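Side-chain contacts in aldehyde dehydrogenase (Anabaena variabilis, PDB 4H7N), which probably oxidises aldehydes to the corresponding carboxylic acids, using NAD+ as electron acceptor: residues A[39-44]-A[126-131]; A[248-253]-A[395-400]. One frame throughout, in Å; residues are numbered along the deposited sequence.

Interaction 1: A[39-44]-A[126-131]; sequences RAQSRW and PYPLVG
Gln41 alone carries the helical side of this contact, laying its side chain across Pro128 and reaching its amide end to Pro126. Its CG stands anti to the backbone N (chi1 -173°), which carries the chain out from the helix toward the loop. There Gln41 CG comes 3.3 Å from Pro128 O, a methylene resting on a carbonyl of a residue whose backbone is hydrogen-bonded to that of Ala156. A bend at the next torsion (chi2 -87°) then turns the amide over the proline at a slant. Gln41 CD lies 3.8 Å from Pro128 CA, and Gln41 OE1 is equally far from Pro128 CB. At the end of the chain Gln41 NE2 stands 3.9 Å from Pro126 CG, so the amide spans two rings while its bonds are made elsewhere. NE2 donates to Gly154 O and to the side-chain oxygen of Gln45, one helical turn on. These two bonds fix how the amide is turned within a buried setting. Glutamine suits the place because its two methylenes pack on the loop and its NH2 can serve two oxygens at once. The prolines suit theirs as rigid, compact rings, and Pro128, with its helix-like backbone, turns the chain before strand geometry resumes at Leu129. Farther along the helix, Arg43 forms a salt bridge with Glu181. Trp44 N bonds back to Ala40 O at 3.3 Å, continuing the helix beyond Gln41, and the Trp44 side chain packs on Leu182. Helix 27-46 thus lies against the broken strand 118-134 where it enters the sheet that also holds strand 156-161: Leu129 packs on Cys34 and Arg38 of the helix and on Ala156 and Val158 of strand 156-161, while Pro126 touches Leu454 of the antiparallel strand 454-462.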
loop_
_atom_site.group_PDB
_atom_site.type_symbol
_atom_site.label_atom_id
_atom_site.label_comp_id
_atom_site.label_asym_id
_atom_site.label_seq_id
_atom_site.Cartn_x
_atom_site.Cartn_y
_atom_site.Cartn_z
ATOM N N ARG A 39 -14.686 11.366 16.965
ATOM C CA ARG A 39 -16.059 11.821 17.148
ATOM C C ARG A 39 -16.399 12.950 16.187
ATOM O O ARG A 39 -17.498 13.012 15.676
ATOM C CB ARG A 39 -16.304 12.235 18.604
ATOM C CG ARG A 39 -16.624 11.030 19.485
ATOM C CD ARG A 39 -17.202 11.395 20.853
ATOM N NE ARG A 39 -16.194 11.187 21.890
ATOM C CZ ARG A 39 -15.358 12.112 22.368
ATOM N NH1 ARG A 39 -15.407 13.393 21.970
ATOM N NH2 ARG A 39 -14.472 11.746 23.281
ATOM N N ALA A 40 -15.455 13.843 15.939
ATOM C CA ALA A 40 -15.702 14.961 15.042
ATOM C C ALA A 40 -15.602 14.576 13.558
ATOM O O ALA A 40 -16.095 15.310 12.687
ATOM C CB ALA A 40 -14.720 16.088 15.346
ATOM N N GLN A 41 -14.943 13.440 13.271
ATOM C CA GLN A 41 -14.690 13.016 11.910
ATOM C C GLN A 41 -15.940 12.690 11.094
ATOM O O GLN A 41 -15.956 12.924 9.904
ATOM C CB GLN A 41 -13.735 11.805 11.918
ATOM C CG GLN A 41 -13.250 11.375 10.545
ATOM C CD GLN A 41 -14.173 10.408 9.883
ATOM O OE1 GLN A 41 -14.854 9.666 10.553
ATOM N NE2 GLN A 41 -14.202 10.412 8.545
ATOM N N SER A 42 -16.978 12.168 11.723
ATOM C CA SER A 42 -18.225 11.871 11.013
ATOM C C SER A 42 -18.824 13.089 10.358
ATOM O O SER A 42 -19.160 13.048 9.188
ATOM C CB SER A 42 -19.241 11.266 11.959
ATOM O OG SER A 42 -18.671 10.104 12.578
ATOM N N ARG A 43 -18.953 14.174 11.111
ATOM C CA ARG A 43 -19.473 15.410 10.559
ATOM C C ARG A 43 -18.560 15.953 9.459
ATOM O O ARG A 43 -19.040 16.391 8.433
ATOM C CB ARG A 43 -19.593 16.473 11.654
ATOM C CG ARG A 43 -20.252 17.737 11.169
ATOM C CD ARG A 43 -20.108 18.904 12.144
ATOM N NE ARG A 43 -20.587 20.051 11.402
ATOM C CZ ARG A 43 -21.869 20.363 11.242
ATOM N NH1 ARG A 43 -22.817 19.668 11.849
ATOM N NH2 ARG A 43 -22.203 21.405 10.495
ATOM N N TRP A 44 -17.242 15.918 9.680
ATOM C CA TRP A 44 -16.268 16.294 8.626
ATOM C C TRP A 44 -16.446 15.488 7.296
ATOM O O TRP A 44 -16.491 16.061 6.195
ATOM C CB TRP A 44 -14.854 16.207 9.196
ATOM C CG TRP A 44 -13.767 16.560 8.352
ATOM C CD1 TRP A 44 -12.780 15.713 7.931
ATOM C CD2 TRP A 44 -13.447 17.849 7.816
ATOM N NE1 TRP A 44 -11.877 16.393 7.168
ATOM C CE2 TRP A 44 -12.241 17.707 7.094
ATOM C CE3 TRP A 44 -14.041 19.110 7.893
ATOM C CZ2 TRP A 44 -11.668 18.736 6.397
ATOM C CZ3 TRP A 44 -13.427 20.159 7.237
ATOM C CH2 TRP A 44 -12.265 19.950 6.475
ATOM N N PRO A 126 -13.166 7.428 3.626
ATOM C CA PRO A 126 -11.857 7.754 4.226
ATOM C C PRO A 126 -11.497 6.901 5.434
ATOM O O PRO A 126 -12.364 6.517 6.188
ATOM C CB PRO A 126 -12.027 9.204 4.667
ATOM C CG PRO A 126 -13.509 9.421 4.836
ATOM C CD PRO A 126 -14.167 8.483 3.853
ATOM N N TYR A 127 -10.203 6.676 5.667
ATOM C CA TYR A 127 -9.743 6.186 6.973
ATOM C C TYR A 127 -10.160 7.242 7.996
ATOM O O TYR A 127 -9.882 8.416 7.783
ATOM C CB TYR A 127 -8.249 6.020 6.983
ATOM C CG TYR A 127 -7.775 4.860 6.140
ATOM C CD1 TYR A 127 -7.535 5.016 4.801
ATOM C CD2 TYR A 127 -7.590 3.599 6.681
ATOM C CE1 TYR A 127 -7.122 3.941 3.999
ATOM C CE2 TYR A 127 -7.183 2.511 5.891
ATOM C CZ TYR A 127 -6.958 2.706 4.558
ATOM O OH TYR A 127 -6.565 1.688 3.781
ATOM N N PRO A 128 -10.784 6.848 9.107
ATOM C CA PRO A 128 -11.250 7.936 9.999
ATOM C C PRO A 128 -10.129 8.783 10.640
ATOM O O PRO A 128 -10.298 10.000 10.780
ATOM C CB PRO A 128 -12.035 7.195 11.057
ATOM C CG PRO A 128 -12.556 5.971 10.343
ATOM C CD PRO A 128 -11.428 5.562 9.434
ATOM N N LEU A 129 -9.044 8.156 11.034
ATOM C CA LEU A 129 -7.952 8.849 11.741
ATOM C C LEU A 129 -6.559 8.489 11.227
ATOM O O LEU A 129 -6.124 7.326 11.255
ATOM C CB LEU A 129 -8.041 8.584 13.224
ATOM C CG LEU A 129 -7.065 9.416 14.084
ATOM C CD1 LEU A 129 -7.356 10.919 13.940
ATOM C CD2 LEU A 129 -7.128 9.026 15.536
ATOM N N VAL A 130 -5.879 9.505 10.699
ATOM C CA VAL A 130 -4.555 9.369 10.086
ATOM C C VAL A 130 -3.557 10.018 11.041
ATOM O O VAL A 130 -3.822 11.146 11.576
ATOM C CB VAL A 130 -4.521 10.058 8.702
ATOM C CG1 VAL A 130 -3.117 10.088 8.147
ATOM C CG2 VAL A 130 -5.436 9.322 7.747
ATOM N N GLY A 131 -2.489 9.302 11.341
ATOM C CA GLY A 131 -1.335 9.893 12.063
ATOM C C GLY A 131 -0.183 10.324 11.144
ATOM O O GLY A 131 0.264 9.581 10.244
#

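Interaction 2: A[248-253]-A[395-400]; sequences ELATSA and AVFAGS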
loop_
_atom_site.group_PDB
_atom_site.type_symbol
_atom_site.label_atom_id
_atom_site.label_comp_id
_atom_site.label_asym_id
_atom_site.label_seq_id
_atom_site.Cartn_x
_atom_site.Cartn_y
_atom_site.Cartn_z
ATOM N N GLU A 248 27.791 24.489 -17.401
ATOM C CA GLU A 248 27.346 25.699 -16.751
ATOM C C GLU A 248 26.025 25.475 -16.005
ATOM O O GLU A 248 25.883 25.875 -14.842
ATOM C CB GLU A 248 27.225 26.821 -17.803
ATOM C CG GLU A 248 26.634 28.098 -17.263
ATOM C CD GLU A 248 27.520 28.749 -16.215
ATOM O OE1 GLU A 248 28.754 28.823 -16.419
ATOM O OE2 GLU A 248 26.979 29.204 -15.199
ATOM N N LEU A 249 25.054 24.834 -16.676
ATOM C CA LEU A 249 23.812 24.493 -16.054
ATOM C C LEU A 249 24.027 23.377 -15.033
ATOM O O LEU A 249 23.467 23.402 -13.936
ATOM C CB LEU A 249 22.781 24.027 -17.112
ATOM C CG LEU A 249 22.333 25.157 -18.075
ATOM C CD1 LEU A 249 21.335 24.599 -19.113
ATOM C CD2 LEU A 249 21.737 26.385 -17.366
ATOM N N ALA A 250 24.839 22.394 -15.379
ATOM C CA ALA A 250 25.017 21.246 -14.466
ATOM C C ALA A 250 25.628 21.688 -13.128
ATOM O O ALA A 250 25.233 21.205 -12.058
ATOM C CB ALA A 250 25.879 20.173 -15.111
ATOM N N THR A 251 26.608 22.603 -13.181
ATOM C CA THR A 251 27.250 23.033 -11.943
ATOM C C THR A 251 26.289 23.902 -11.126
ATOM O O THR A 251 26.247 23.757 -9.907
ATOM C CB THR A 251 28.607 23.732 -12.163
ATOM O OG1 THR A 251 28.432 24.821 -13.068
ATOM C CG2 THR A 251 29.649 22.761 -12.688
ATOM N N SER A 252 25.511 24.789 -11.748
ATOM C CA SER A 252 24.536 25.549 -10.966
ATOM C C SER A 252 23.439 24.612 -10.379
ATOM O O SER A 252 23.019 24.775 -9.235
ATOM C CB SER A 252 23.877 26.670 -11.795
ATOM O OG SER A 252 24.802 27.672 -12.227
ATOM N N ALA A 253 22.958 23.648 -11.164
ATOM C CA ALA A 253 21.865 22.803 -10.719
ATOM C C ALA A 253 22.309 21.902 -9.550
ATOM O O ALA A 253 21.570 21.733 -8.583
ATOM C CB ALA A 253 21.366 21.946 -11.852
ATOM N N ALA A 395 19.758 12.443 -10.648
ATOM C CA ALA A 395 19.824 13.394 -11.763
ATOM C C ALA A 395 20.827 12.914 -12.813
ATOM O O ALA A 395 21.883 12.368 -12.451
ATOM C CB ALA A 395 20.200 14.756 -11.258
ATOM N N VAL A 396 20.524 13.160 -14.087
ATOM C CA VAL A 396 21.456 12.870 -15.168
ATOM C C VAL A 396 21.500 14.054 -16.100
ATOM O O VAL A 396 20.447 14.545 -16.511
ATOM C CB VAL A 396 20.987 11.645 -15.999
ATOM C CG1 VAL A 396 22.010 11.317 -17.069
ATOM C CG2 VAL A 396 20.783 10.419 -15.085
ATOM N N PHE A 397 22.712 14.460 -16.476
ATOM C CA PHE A 397 22.966 15.572 -17.355
ATOM C C PHE A 397 23.695 15.084 -18.578
ATOM O O PHE A 397 24.701 14.352 -18.500
ATOM C CB PHE A 397 23.837 16.642 -16.700
ATOM C CG PHE A 397 23.209 17.313 -15.530
ATOM C CD1 PHE A 397 23.228 16.710 -14.289
ATOM C CD2 PHE A 397 22.601 18.559 -15.667
ATOM C CE1 PHE A 397 22.634 17.309 -13.208
ATOM C CE2 PHE A 397 22.028 19.186 -14.577
ATOM C CZ PHE A 397 22.059 18.555 -13.347
ATOM N N ALA A 398 23.191 15.505 -19.721
ATOM C CA ALA A 398 23.865 15.264 -20.960
ATOM C C ALA A 398 23.538 16.345 -21.993
ATOM O O ALA A 398 22.775 17.299 -21.737
ATOM C CB ALA A 398 23.502 13.876 -21.489
ATOM N N GLY A 399 24.112 16.140 -23.175
ATOM C CA GLY A 399 23.977 17.040 -24.305
ATOM C C GLY A 399 22.617 16.968 -24.921
ATOM O O GLY A 399 22.282 17.820 -25.697
ATOM N N SER A 400 21.822 15.959 -24.590
ATOM C CA SER A 400 20.486 15.862 -25.139
ATOM C C SER A 400 19.635 15.099 -24.163
ATOM O O SER A 400 20.161 14.324 -23.387
ATOM C CB SER A 400 20.511 15.129 -26.495
ATOM O OG SER A 400 20.722 13.724 -26.275
#
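Ala250 and Phe397 meet in a CH-pi contact: the methyl of Ala250 sits over one face of the ring, with CB 4.0 Å from the centroid and 23° off the normal, displaced toward the rim. The helix backbone is close as well, Ala250 CA lying 3.6 Å from Phe397 CE2. Phe397 points its ring at the helix with CG anti to its own carbonyl carbon (chi1 -65°). Plain apolar contact adds the edge, where Ala253 CB, near the ring plane, lies 3.8 Å from Phe397 CZ. Small alanines one turn apart let the helix approach a broad flat ring. Helix 247-259 forms the beta-alpha-beta crossover from strand 237-241 to the adjacent parallel strand 269-275, and through Phe397 it also packs on strand 393-397, which flanks strand 237-241 on the other side. A leucine in place of Phe397 would probably cost Ala250 its aromatic face and leave a gap beside Ala253. Polar bonds lie to the side: Glu248 forms a salt bridge with Lys289, and Ser252 bonds to Lys289 and to Asp473 of the second subunit, whose Trp471 packs on Ala253. Beyond the strand, Ser400 N-caps helix 401-408 by bonding Glu403 N.

In the fold
Interactions 1 and 2 lie on opposite sides of the chain's centre, their own centres 46 Å apart and their nearest atoms about 29 Å apart. They come in series along the sequence, the first closing before the second opens. Each joins a helix to a strand of a different sheet: interaction 1 sets the helix 27-46 against the sheet that holds strands 118-134 and 156-161, interaction 2 the helix 247-259 against the seven-stranded one. By analogy with the family, the first contact probably belongs to the cofactor-binding domain and the second to the catalytic domain. Both lie away from the predicted active-site residue Glu232; each fastens a helix to the sheet of its own domain, and the two do not touch.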